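Catalase (Bacillus pumilus, PDB 4QOL) is a haem-containing catalase that breaks hydrogen peroxide down to water and oxygen and also shows peroxidase-like reactivity with phenolic substrates. Local coordinates at the interface of chains A and B. Numbering follows the deposited sequence. Chains: chain A/B, Catalase.

The interface of chains A and B. Residues chain A 370-374; chain B 49, 51, 308-309, 313.
The side-chain amide of B:Gln313 clasps both backbone polar groups of A:Thr374, its N-H and its carbonyl. The amide OE1 accepts the N-H of A:Thr374 at 3.1 Å, while NE2 gives a nearly straight bond (171° at the hydrogen) to the carbonyl O of A:Thr374 at 3.0 Å. Both bonds use a lone pair in the plane of the accepting carbonyl. The second N-H of NE2 returns to the carbonyl O of B:Ala309, lying in the same amide plane, which fixes the rotation of the group. A leucine in place of B:Gln313 would probably leave the N-H and carbonyl of A:Thr374 without these mates and let the loop of chain A shift. Three residues earlier in this loop, the N-H of A:Gly371 makes a bent bond (137° at the hydrogen) to the carbonyl O of B:Glu49, tilted from the carbonyl plane. Within the loop, the hydroxyl OG1 of A:Thr374 donates to A:Gly371 O at 2.9 Å and probably helps hold the loop's shape. Two waters add bridges, one from A:Asp370 OD2 to B:Glu49 O, the other from A:Met373 N to B:Gln313 OE1.

Stacking and apolar contacts complete the patch. The carboxylate of A:Asp370 stacks on B:Phe308, the planes 15° apart, with CB over the ring centre and the carboxylate over the end of the ring that carries B:Phe308 CB; CG of A:Asp370 lies 3.5 Å from CG of B:Phe308. At the ring's edge, in plane, lies CB of A:Thr374. In B:Ile51, CG2 lies anti to the carbonyl carbon and points its methyl over the face of A:Phe372, 3.6 Å from the centroid.

Loop 370-374 of chain A thus lies against helix 307-312 of chain B, the residue just after it, and the B:Glu49 and B:Ile51 loop that follows helix 37-46. The two-fold repeats the patch with the chains exchanged, within a four-subunit assembly.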
loop_
_atom_site.group_PDB
_atom_site.type_symbol
_atom_site.label_atom_id
_atom_site.label_comp_id
_atom_site.label_asym_id
_atom_site.label_seq_id
_atom_site.Cartn_x
_atom_site.Cartn_y
_atom_site.Cartn_z
ATOM N N ASP A 370 1.820 -9.929 13.139
ATOM C CA ASP A 370 2.075 -8.568 12.662
ATOM C C ASP A 370 1.434 -8.341 11.263
ATOM O O ASP A 370 0.363 -8.915 10.940
ATOM C CB ASP A 370 3.603 -8.251 12.583
ATOM C CG ASP A 370 4.333 -8.361 13.941
ATOM O OD1 ASP A 370 3.642 -8.604 14.943
ATOM O OD2 ASP A 370 5.588 -8.174 13.960
ATOM N N GLY A 371 2.016 -7.429 10.485
ATOM C CA GLY A 371 1.373 -7.085 9.220
ATOM C C GLY A 371 0.488 -5.860 9.349
ATOM O O GLY A 371 -0.029 -5.563 10.415
ATOM N N PHE A 372 0.272 -5.170 8.226
ATOM C CA PHE A 372 -0.626 -3.981 8.222
ATOM C C PHE A 372 -1.943 -4.274 8.895
ATOM O O PHE A 372 -2.551 -5.344 8.719
ATOM C CB PHE A 372 -0.907 -3.419 6.837
ATOM C CG PHE A 372 0.131 -2.475 6.337
ATOM C CD1 PHE A 372 0.311 -1.207 6.882
ATOM C CD2 PHE A 372 0.914 -2.834 5.257
ATOM C CE1 PHE A 372 1.278 -0.372 6.350
ATOM C CE2 PHE A 372 1.865 -1.994 4.761
ATOM C CZ PHE A 372 2.068 -0.800 5.330
ATOM N N MET A 373 -2.399 -3.310 9.659
ATOM C CA MET A 373 -3.708 -3.379 10.293
ATOM C C MET A 373 -3.859 -4.640 11.122
ATOM O O MET A 373 -4.848 -5.383 10.987
ATOM C CB MET A 373 -4.835 -3.180 9.241
ATOM C CG MET A 373 -4.949 -1.745 8.774
ATOM S SD MET A 373 -5.612 -0.557 9.947
ATOM C CE MET A 373 -7.224 -1.323 10.271
ATOM N N THR A 374 -2.987 -4.763 12.117
ATOM C CA THR A 374 -3.154 -5.778 13.150
ATOM C C THR A 374 -4.175 -5.301 14.170
ATOM O O THR A 374 -3.900 -4.444 14.958
ATOM C CB THR A 374 -1.812 -6.180 13.772
ATOM O OG1 THR A 374 -1.009 -6.866 12.784
ATOM C CG2 THR A 374 -1.964 -7.079 14.909
ATOM N N GLU B 49 5.277 -9.048 7.299
ATOM C CA GLU B 49 5.165 -8.616 8.670
ATOM C C GLU B 49 5.469 -7.095 8.887
ATOM O O GLU B 49 4.888 -6.532 9.802
ATOM C CB GLU B 49 6.126 -9.425 9.598
ATOM C CG GLU B 49 5.688 -10.830 9.809
ATOM C CD GLU B 49 6.539 -11.641 10.726
ATOM O OE1 GLU B 49 6.363 -12.913 10.809
ATOM O OE2 GLU B 49 7.451 -11.070 11.419
ATOM N N ILE B 51 5.905 -3.054 8.524
ATOM C CA ILE B 51 5.313 -1.808 8.026
ATOM C C ILE B 51 6.352 -0.714 8.143
ATOM O O ILE B 51 7.353 -0.858 8.791
ATOM C CB ILE B 51 4.021 -1.452 8.798
ATOM C CG1 ILE B 51 4.325 -1.144 10.270
ATOM C CG2 ILE B 51 3.035 -2.633 8.647
ATOM C CD1 ILE B 51 3.138 -0.586 11.041
ATOM N N PHE B 308 4.413 -4.955 18.722
ATOM C CA PHE B 308 4.019 -4.482 17.412
ATOM C C PHE B 308 2.632 -3.883 17.398
ATOM O O PHE B 308 2.398 -2.758 16.848
ATOM C CB PHE B 308 4.143 -5.563 16.352
ATOM C CG PHE B 308 3.692 -5.090 15.003
ATOM C CD1 PHE B 308 4.562 -4.533 14.133
ATOM C CD2 PHE B 308 2.366 -5.289 14.602
ATOM C CE1 PHE B 308 4.107 -4.101 12.899
ATOM C CE2 PHE B 308 1.885 -4.882 13.356
ATOM C CZ PHE B 308 2.795 -4.314 12.481
ATOM N N ALA B 309 1.657 -4.642 17.921
ATOM C CA ALA B 309 0.289 -4.257 17.757
ATOM C C ALA B 309 -0.053 -3.009 18.532
ATOM O O ALA B 309 -0.951 -2.258 18.121
ATOM C CB ALA B 309 -0.608 -5.407 18.177
ATOM N N GLN B 313 2.287 0.218 16.410
ATOM C CA GLN B 313 1.152 0.756 15.669
ATOM C C GLN B 313 0.493 1.993 16.354
ATOM O O GLN B 313 -0.529 2.493 15.861
ATOM C CB GLN B 313 0.070 -0.302 15.467
ATOM C CG GLN B 313 0.387 -1.326 14.425
ATOM C CD GLN B 313 -0.779 -2.228 14.101
ATOM O OE1 GLN B 313 -1.086 -2.496 12.901
ATOM N NE2 GLN B 313 -1.430 -2.705 15.115
HETATM O O HOH W 1 6.559 -6.501 12.087
HETATM O O HOH W 2 -1.054 -0.951 10.328
#